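Local coordinates for Mll7089 protein (Mesorhizobium loti, PDB 2OZ8), which is of unknown function but resembles mandelate racemase and probably acts as a magnesium-dependent hydro-lyase of the enolase superfamily, at residues A[144-149]-A[177-182]; A[136-141]-A[315-320]. One frame throughout, in Å; residues are numbered along the deposited sequence.

Contact 1. Residues A[144-149]-A[177-182]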
ATOM      1  N   LEU A 144      11.851 -42.865  -9.132  1.00 48.91           N
ATOM      2  CA  LEU A 144      12.297 -44.098  -8.492  1.00 50.51           C
ATOM      3  C   LEU A 144      11.151 -45.086  -8.209  1.00 51.60           C
ATOM      4  O   LEU A 144      10.088 -44.674  -7.738  1.00 51.93           O
ATOM      5  CB  LEU A 144      13.045 -43.748  -7.201  1.00 49.53           C
ATOM      6  CG  LEU A 144      14.547 -44.059  -7.138  1.00 50.80           C
ATOM      7  CD1 LEU A 144      15.244 -43.950  -8.495  1.00 51.18           C
ATOM      8  CD2 LEU A 144      15.272 -43.226  -6.100  1.00 49.80           C
ATOM      9  N   ASP A 145      11.369 -46.376  -8.480  1.00 52.72           N
ATOM     10  CA  ASP A 145      10.417 -47.399  -8.024  1.00 54.68           C
ATOM     11  C   ASP A 145      10.466 -47.484  -6.507  1.00 54.74           C
ATOM     12  O   ASP A 145      11.494 -47.175  -5.900  1.00 54.88           O
ATOM     13  CB  ASP A 145      10.638 -48.781  -8.692  1.00 55.59           C
ATOM     14  CG  ASP A 145      12.009 -49.410  -8.363  1.00 60.22           C
ATOM     15  OD1 ASP A 145      12.109 -50.211  -7.393  1.00 63.84           O
ATOM     16  OD2 ASP A 145      13.003 -49.123  -9.082  1.00 65.38           O
ATOM     17  N   ASP A 146       9.347 -47.875  -5.893  1.00 55.04           N
ATOM     18  CA  ASP A 146       9.267 -48.040  -4.440  1.00 55.01           C
ATOM     19  C   ASP A 146      10.443 -48.790  -3.833  1.00 54.92           C
ATOM     20  O   ASP A 146      10.924 -48.408  -2.756  1.00 55.00           O
ATOM     21  CB  ASP A 146       7.915 -48.609  -3.994  1.00 55.38           C
ATOM     22  CG  ASP A 146       6.781 -47.572  -4.108  1.00 58.47           C
ATOM     23  OD1 ASP A 146       7.096 -46.378  -4.351  1.00 59.65           O
ATOM     24  OD2 ASP A 146       5.572 -47.931  -3.948  1.00 61.64           O
ATOM     25  N   ASP A 147      10.950 -49.804  -4.533  1.00 54.58           N
ATOM     26  CA  ASP A 147      12.128 -50.520  -4.037  1.00 54.57           C
ATOM     27  C   ASP A 147      13.395 -49.694  -4.032  1.00 52.18           C
ATOM     28  O   ASP A 147      14.143 -49.743  -3.055  1.00 53.02           O
ATOM     29  CB  ASP A 147      12.419 -51.840  -4.773  1.00 55.93           C
ATOM     30  CG  ASP A 147      13.721 -52.497  -4.264  1.00 61.82           C
ATOM     31  OD1 ASP A 147      13.662 -53.057  -3.141  1.00 68.55           O
ATOM     32  OD2 ASP A 147      14.812 -52.406  -4.924  1.00 65.85           O
ATOM     33  N   ALA A 148      13.670 -48.982  -5.119  1.00 49.48           N
ATOM     34  CA  ALA A 148      14.866 -48.107  -5.172  1.00 47.35           C
ATOM     35  C   ALA A 148      14.857 -46.960  -4.132  1.00 46.06           C
ATOM     36  O   ALA A 148      15.898 -46.617  -3.597  1.00 45.73           O
ATOM     37  CB  ALA A 148      15.063 -47.564  -6.550  1.00 46.85           C
ATOM     38  N   PHE A 149      13.672 -46.398  -3.864  1.00 44.40           N
ATOM     39  CA  PHE A 149      13.459 -45.357  -2.883  1.00 43.89           C
ATOM     40  C   PHE A 149      13.833 -45.791  -1.441  1.00 43.67           C
ATOM     41  O   PHE A 149      14.647 -45.134  -0.781  1.00 42.82           O
ATOM     42  CB  PHE A 149      12.001 -44.887  -3.036  1.00 43.85           C
ATOM     43  CG  PHE A 149      11.530 -43.866  -2.032  1.00 42.47           C
ATOM     44  CD1 PHE A 149      11.538 -42.493  -2.352  1.00 45.79           C
ATOM     45  CD2 PHE A 149      10.967 -44.265  -0.827  1.00 41.18           C
ATOM     46  CE1 PHE A 149      11.034 -41.511  -1.438  1.00 41.87           C
ATOM     47  CE2 PHE A 149      10.472 -43.335   0.086  1.00 41.99           C
ATOM     48  CZ  PHE A 149      10.499 -41.944  -0.215  1.00 43.28           C
ATOM     49  N   LEU A 177       1.263 -39.151  -0.558  1.00 40.15           N
ATOM     50  CA  LEU A 177       1.102 -39.649   0.814  1.00 40.17           C
ATOM     51  C   LEU A 177       1.760 -40.995   1.030  1.00 40.31           C
ATOM     52  O   LEU A 177       2.317 -41.272   2.098  1.00 40.97           O
ATOM     53  CB  LEU A 177      -0.352 -39.673   1.254  1.00 40.34           C
ATOM     54  CG  LEU A 177      -0.995 -38.325   1.533  1.00 39.88           C
ATOM     55  CD1 LEU A 177      -2.513 -38.524   1.656  1.00 38.67           C
ATOM     56  CD2 LEU A 177      -0.392 -37.696   2.798  1.00 38.55           C
ATOM     57  N   ARG A 178       1.728 -41.824   0.001  1.00 40.91           N
ATOM     58  CA  ARG A 178       2.369 -43.101   0.073  1.00 42.29           C
ATOM     59  C   ARG A 178       3.872 -42.988   0.200  1.00 41.13           C
ATOM     60  O   ARG A 178       4.469 -43.712   1.010  1.00 41.25           O
ATOM     61  CB  ARG A 178       2.035 -43.898  -1.168  1.00 44.15           C
ATOM     62  CG  ARG A 178       1.859 -45.404  -0.940  1.00 48.65           C
ATOM     63  CD  ARG A 178       0.652 -45.864  -1.817  1.00 55.68           C
ATOM     64  NE  ARG A 178       0.919 -45.619  -3.242  1.00 59.02           N
ATOM     65  CZ  ARG A 178       2.018 -46.049  -3.880  1.00 62.39           C
ATOM     66  NH1 ARG A 178       2.976 -46.730  -3.194  1.00 59.13           N
ATOM     67  NH2 ARG A 178       2.165 -45.789  -5.199  1.00 61.36           N
ATOM     68  N   ARG A 179       4.493 -42.110  -0.602  1.00 40.45           N
ATOM     69  CA  ARG A 179       5.949 -41.879  -0.481  1.00 40.61           C
ATOM     70  C   ARG A 179       6.368 -41.440   0.931  1.00 39.89           C
ATOM     71  O   ARG A 179       7.390 -41.885   1.412  1.00 39.49           O
ATOM     72  CB  ARG A 179       6.481 -40.877  -1.522  1.00 41.10           C
ATOM     73  CG  ARG A 179       6.430 -41.378  -2.950  1.00 43.99           C
ATOM     74  CD  ARG A 179       7.270 -42.677  -3.161  1.00 50.56           C
ATOM     75  NE  ARG A 179       8.530 -42.425  -3.865  1.00 50.84           N
ATOM     76  CZ  ARG A 179       9.029 -43.153  -4.861  1.00 49.19           C
ATOM     77  NH1 ARG A 179       8.415 -44.241  -5.299  1.00 47.42           N
ATOM     78  NH2 ARG A 179      10.189 -42.787  -5.395  1.00 50.04           N
ATOM     79  N   LEU A 180       5.579 -40.576   1.574  1.00 39.94           N
ATOM     80  CA  LEU A 180       5.839 -40.132   2.951  1.00 41.37           C
ATOM     81  C   LEU A 180       5.693 -41.291   3.960  1.00 43.21           C
ATOM     82  O   LEU A 180       6.527 -41.435   4.891  1.00 43.23           O
ATOM     83  CB  LEU A 180       4.892 -38.997   3.360  1.00 40.02           C
ATOM     84  CG  LEU A 180       5.068 -37.588   2.815  1.00 40.35           C
ATOM     85  CD1 LEU A 180       3.760 -36.801   2.865  1.00 36.00           C
ATOM     86  CD2 LEU A 180       6.186 -36.874   3.560  1.00 38.41           C
ATOM     87  N   GLU A 181       4.622 -42.074   3.807  1.00 43.71           N
ATOM     88  CA  GLU A 181       4.489 -43.323   4.583  1.00 46.03           C
ATOM     89  C   GLU A 181       5.686 -44.286   4.349  1.00 44.68           C
ATOM     90  O   GLU A 181       6.215 -44.818   5.299  1.00 44.36           O
ATOM     91  CB  GLU A 181       3.162 -44.052   4.259  1.00 45.60           C
ATOM     92  CG  GLU A 181       1.885 -43.511   4.861  1.00 47.73           C
ATOM     93  CD  GLU A 181       0.613 -44.068   4.144  1.00 51.55           C
ATOM     94  OE1 GLU A 181       0.666 -45.191   3.541  1.00 56.81           O
ATOM     95  OE2 GLU A 181      -0.456 -43.379   4.177  1.00 58.46           O
ATOM     96  N   LEU A 182       6.080 -44.532   3.089  1.00 44.67           N
ATOM     97  CA  LEU A 182       7.269 -45.358   2.793  1.00 44.30           C
ATOM     98  C   LEU A 182       8.506 -44.809   3.485  1.00 44.40           C
ATOM     99  O   LEU A 182       9.294 -45.570   4.085  1.00 43.91           O
ATOM    100  CB  LEU A 182       7.561 -45.419   1.297  1.00 44.25           C
ATOM    101  CG  LEU A 182       7.044 -46.494   0.348  1.00 46.83           C
ATOM    102  CD1 LEU A 182       7.970 -46.578  -0.894  1.00 44.45           C
ATOM    103  CD2 LEU A 182       6.960 -47.873   1.069  1.00 47.74           C
TER
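The first turn of helix 146-158 and the loop leading into it face the middle of helix 173-184, with D146 and L182 closest in backbone, their CA atoms 8.0 Å apart. These are successive outer helices of the TIM-type barrel, each following a barrel strand. D145 is the N-cap: its short side chain turns forward over the first turn, so that OD1 accepts from A148 N at 3.0 Å.

R179 does most of the bridging. Its chain, bent at chi2 and chi3, sends the guanidinium end-on to the carbonyl of L144, where NH1 and NH2 both lie 3.0 Å from O. A long cationic side chain suits this place, because the same NH1 also forms a salt bridge with D146 OD1 at 2.7 Å, although as a hydrogen bond it is weak, bent to 126°. With CG anti to the backbone N (chi1 176°), F149 points its ring at helix 173-184 and offers a face to R179: CD, still aliphatic, makes a CH-pi contact almost on the ring normal, and NE, the first guanidinium nitrogen, lies 3.4 Å above the ring plane, toward its rim. F153 meets the same ring edge-to-face. The branched apolar L182 suits a place beside ring and carboxylate, its CB 3.8 Å from F149 CE2 and its CD1 against D146. D146 completes the salt-bridge network through OD2, whose syn lone pair takes R178 NH1 at 3.0 Å, in the guanidinium plane.

Contact 2. Residues A[136-141]-A[315-320]; sequences YASGLD and WLEYSF
Strands 136-138 and 315-318 run parallel, with their short axes crossing at 33°; they are the C-terminal ends of the first and eighth barrel strands (132-138 and 313-318), and their pairing closes the barrel. Y136 N donates to L316 O (3.1 Å), Y136 O accepts from Y318 N, and S138 N donates to Y318 O (2.9 Å), which is the alternating ladder of a parallel pair.

Above the Y136 face sits the backbone of E317, its CA 3.9 Å from the ring centroid in a CH-pi contact. The ring gets there because CG occupies the crowded position between N and the carbonyl carbon (chi1 63°), which lays it across the neighbouring strand, while Y136 CB packs on W315 CE3 (3.9 Å). An alanine here in place of the tyrosine would lose the ring over E317 and would probably loosen the packing that holds the start of this glutamate's side chain. From there E317 runs out extended, CG anti to the backbone N, and the anti lone pair of OE2 takes the hydroxyl of S138 OG at 2.7 Å. Serine suits the spot: its small hydroxyl stays close to its own strand and donates, while the extended glutamate comes to it. On the face shared by A137 and Y318, the small A137 CB meets the F320 ring edge at CE2 (3.7 Å). Beyond the strand ends, L140 CD1 lies against S319 CB (3.5 Å), while S319 OG bonds to N297 OD1.

Farther out, K165 makes a salt bridge to E317 OE2 and N297 N donates to OE1. The buried carboxylate, gripped at both oxygens and paired with a lysine, is therefore likely to be ionised.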
ATOM      1  N   TYR A 136      21.596 -32.948   4.459  1.00 35.80           N
ATOM      2  CA  TYR A 136      20.397 -33.752   4.446  1.00 35.64           C
ATOM      3  C   TYR A 136      20.419 -34.608   3.207  1.00 35.61           C
ATOM      4  O   TYR A 136      21.081 -34.271   2.238  1.00 36.17           O
ATOM      5  CB  TYR A 136      19.119 -32.913   4.538  1.00 35.04           C
ATOM      6  CG  TYR A 136      18.866 -31.953   3.407  1.00 31.82           C
ATOM      7  CD1 TYR A 136      18.133 -32.348   2.318  1.00 32.98           C
ATOM      8  CD2 TYR A 136      19.292 -30.646   3.464  1.00 28.95           C
ATOM      9  CE1 TYR A 136      17.832 -31.472   1.299  1.00 33.14           C
ATOM     10  CE2 TYR A 136      18.999 -29.723   2.439  1.00 27.92           C
ATOM     11  CZ  TYR A 136      18.267 -30.163   1.362  1.00 31.38           C
ATOM     12  OH  TYR A 136      17.955 -29.369   0.294  1.00 34.41           O
ATOM     13  N   ALA A 137      19.736 -35.738   3.271  1.00 35.10           N
ATOM     14  CA  ALA A 137      19.791 -36.697   2.201  1.00 35.32           C
ATOM     15  C   ALA A 137      18.620 -36.401   1.276  1.00 34.44           C
ATOM     16  O   ALA A 137      17.513 -36.329   1.732  1.00 33.97           O
ATOM     17  CB  ALA A 137      19.689 -38.113   2.762  1.00 34.36           C
ATOM     18  N   SER A 138      18.892 -36.262  -0.011  1.00 34.38           N
ATOM     19  CA  SER A 138      17.922 -35.841  -0.985  1.00 34.60           C
ATOM     20  C   SER A 138      17.892 -36.824  -2.141  1.00 35.94           C
ATOM     21  O   SER A 138      18.873 -37.038  -2.824  1.00 37.21           O
ATOM     22  CB  SER A 138      18.293 -34.448  -1.443  1.00 33.76           C
ATOM     23  OG  SER A 138      17.471 -34.008  -2.477  1.00 32.41           O
ATOM     24  N   GLY A 139      16.744 -37.412  -2.370  1.00 37.53           N
ATOM     25  CA  GLY A 139      16.631 -38.567  -3.230  1.00 39.03           C
ATOM     26  C   GLY A 139      16.469 -38.249  -4.690  1.00 40.58           C
ATOM     27  O   GLY A 139      16.878 -39.051  -5.512  1.00 40.75           O
ATOM     28  N   LEU A 140      15.915 -37.073  -5.023  1.00 41.20           N
ATOM     29  CA  LEU A 140      15.608 -36.705  -6.439  1.00 41.59           C
ATOM     30  C   LEU A 140      14.809 -37.876  -7.031  1.00 41.60           C
ATOM     31  O   LEU A 140      15.053 -38.349  -8.149  1.00 41.35           O
ATOM     32  CB  LEU A 140      16.909 -36.400  -7.237  1.00 40.99           C
ATOM     33  CG  LEU A 140      17.960 -35.471  -6.574  1.00 41.72           C
ATOM     34  CD1 LEU A 140      19.232 -35.290  -7.410  1.00 40.06           C
ATOM     35  CD2 LEU A 140      17.391 -34.058  -6.200  1.00 42.53           C
ATOM     36  N   ASP A 141      13.856 -38.334  -6.217  1.00 41.96           N
ATOM     37  CA  ASP A 141      13.318 -39.717  -6.239  1.00 41.15           C
ATOM     38  C   ASP A 141      11.988 -39.811  -6.870  1.00 40.35           C
ATOM     39  O   ASP A 141      11.345 -40.798  -6.682  1.00 40.90           O
ATOM     40  CB  ASP A 141      13.099 -40.224  -4.808  1.00 41.21           C
ATOM     41  CG  ASP A 141      12.170 -39.276  -3.997  1.00 41.96           C
ATOM     42  OD1 ASP A 141      12.714 -38.278  -3.508  1.00 43.15           O
ATOM     43  OD2 ASP A 141      10.920 -39.490  -3.918  1.00 43.50           O
ATOM     44  N   TRP A 315      21.798 -25.873   6.645  1.00 35.38           N
ATOM     45  CA  TRP A 315      21.613 -27.099   5.826  1.00 34.41           C
ATOM     46  C   TRP A 315      22.197 -27.053   4.420  1.00 33.84           C
ATOM     47  O   TRP A 315      22.104 -26.065   3.709  1.00 34.59           O
ATOM     48  CB  TRP A 315      20.152 -27.512   5.719  1.00 33.49           C
ATOM     49  CG  TRP A 315      19.498 -27.889   6.997  1.00 33.98           C
ATOM     50  CD1 TRP A 315      18.661 -27.118   7.753  1.00 31.06           C
ATOM     51  CD2 TRP A 315      19.574 -29.192   7.658  1.00 33.45           C
ATOM     52  NE1 TRP A 315      18.238 -27.848   8.874  1.00 31.89           N
ATOM     53  CE2 TRP A 315      18.781 -29.114   8.837  1.00 32.64           C
ATOM     54  CE3 TRP A 315      20.245 -30.397   7.365  1.00 30.54           C
ATOM     55  CZ2 TRP A 315      18.617 -30.224   9.726  1.00 33.11           C
ATOM     56  CZ3 TRP A 315      20.131 -31.484   8.270  1.00 31.76           C
ATOM     57  CH2 TRP A 315      19.301 -31.388   9.431  1.00 32.44           C
ATOM     58  N   LEU A 316      22.791 -28.155   4.025  1.00 34.30           N
ATOM     59  CA  LEU A 316      23.333 -28.334   2.683  1.00 35.55           C
ATOM     60  C   LEU A 316      22.754 -29.623   2.061  1.00 35.18           C
ATOM     61  O   LEU A 316      22.701 -30.658   2.716  1.00 35.14           O
ATOM     62  CB  LEU A 316      24.886 -28.395   2.731  1.00 36.18           C
ATOM     63  CG  LEU A 316      25.543 -28.855   1.425  1.00 36.57           C
ATOM     64  CD1 LEU A 316      26.907 -28.305   1.290  1.00 36.57           C
ATOM     65  CD2 LEU A 316      25.569 -30.436   1.404  1.00 40.24           C
ATOM     66  N   GLU A 317      22.315 -29.539   0.816  1.00 35.03           N
ATOM     67  CA  GLU A 317      21.725 -30.672   0.130  1.00 35.03           C
ATOM     68  C   GLU A 317      22.770 -31.656  -0.404  1.00 35.95           C
ATOM     69  O   GLU A 317      23.728 -31.249  -1.090  1.00 36.34           O
ATOM     70  CB  GLU A 317      20.843 -30.175  -1.030  1.00 34.64           C
ATOM     71  CG  GLU A 317      20.030 -31.283  -1.699  1.00 34.76           C
ATOM     72  CD  GLU A 317      19.113 -30.797  -2.743  1.00 38.28           C
ATOM     73  OE1 GLU A 317      19.279 -29.637  -3.151  1.00 44.49           O
ATOM     74  OE2 GLU A 317      18.232 -31.556  -3.181  1.00 37.18           O
ATOM     75  N   TYR A 318      22.563 -32.948  -0.146  1.00 36.15           N
ATOM     76  CA  TYR A 318      23.387 -33.998  -0.793  1.00 36.34           C
ATOM     77  C   TYR A 318      22.512 -35.094  -1.440  1.00 35.95           C
ATOM     78  O   TYR A 318      21.606 -35.612  -0.799  1.00 36.35           O
ATOM     79  CB  TYR A 318      24.421 -34.609   0.176  1.00 37.00           C
ATOM     80  CG  TYR A 318      25.281 -35.632  -0.530  1.00 38.14           C
ATOM     81  CD1 TYR A 318      26.269 -35.240  -1.439  1.00 37.80           C
ATOM     82  CD2 TYR A 318      25.038 -36.996  -0.358  1.00 40.30           C
ATOM     83  CE1 TYR A 318      27.001 -36.183  -2.156  1.00 37.98           C
ATOM     84  CE2 TYR A 318      25.762 -37.967  -1.072  1.00 39.86           C
ATOM     85  CZ  TYR A 318      26.740 -37.547  -1.943  1.00 39.62           C
ATOM     86  OH  TYR A 318      27.421 -38.494  -2.611  1.00 38.80           O
ATOM     87  N   SER A 319      22.807 -35.459  -2.683  1.00 35.30           N
ATOM     88  CA  SER A 319      21.878 -36.249  -3.498  1.00 35.47           C
ATOM     89  C   SER A 319      22.432 -37.586  -4.013  1.00 35.27           C
ATOM     90  O   SER A 319      21.844 -38.221  -4.866  1.00 33.45           O
ATOM     91  CB  SER A 319      21.363 -35.414  -4.654  1.00 35.07           C
ATOM     92  OG  SER A 319      20.496 -34.384  -4.185  1.00 36.60           O
ATOM     93  N   PHE A 320      23.581 -37.996  -3.476  1.00 35.78           N
ATOM     94  CA  PHE A 320      24.158 -39.286  -3.809  1.00 35.90           C
ATOM     95  C   PHE A 320      24.402 -39.476  -5.302  1.00 35.62           C
ATOM     96  O   PHE A 320      24.334 -40.589  -5.777  1.00 35.12           O
ATOM     97  CB  PHE A 320      23.299 -40.439  -3.219  1.00 34.91           C
ATOM     98  CG  PHE A 320      23.121 -40.326  -1.746  1.00 34.24           C
ATOM     99  CD1 PHE A 320      24.018 -40.918  -0.892  1.00 31.01           C
ATOM    100  CD2 PHE A 320      22.052 -39.577  -1.202  1.00 34.49           C
ATOM    101  CE1 PHE A 320      23.882 -40.799   0.457  1.00 30.67           C
ATOM    102  CE2 PHE A 320      21.912 -39.445   0.180  1.00 32.91           C
ATOM    103  CZ  PHE A 320      22.838 -40.039   0.999  1.00 32.79           C
TER

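Overall arrangement
Both segments of contact 1 fall between the two segments of contact 2 in the sequence: strand 132-138 leads into helix 146-158, helix 173-184 follows, and strand 313-318 returns much later to shut the barrel. Contact 2 lies in the inner wall, its centre about 9 Å from the centre of the chain, and contact 1 in the outer helical layer, with about 15 Å between their centres. They meet at D141, whose O is 2.6 Å from R179 NH2 and whose OD2 is 3.2 Å from F149 CE1. The loop after the first strand therefore links the outer helix pair to the C-terminal ends of the strands, where enolase-superfamily barrels carry their active sites.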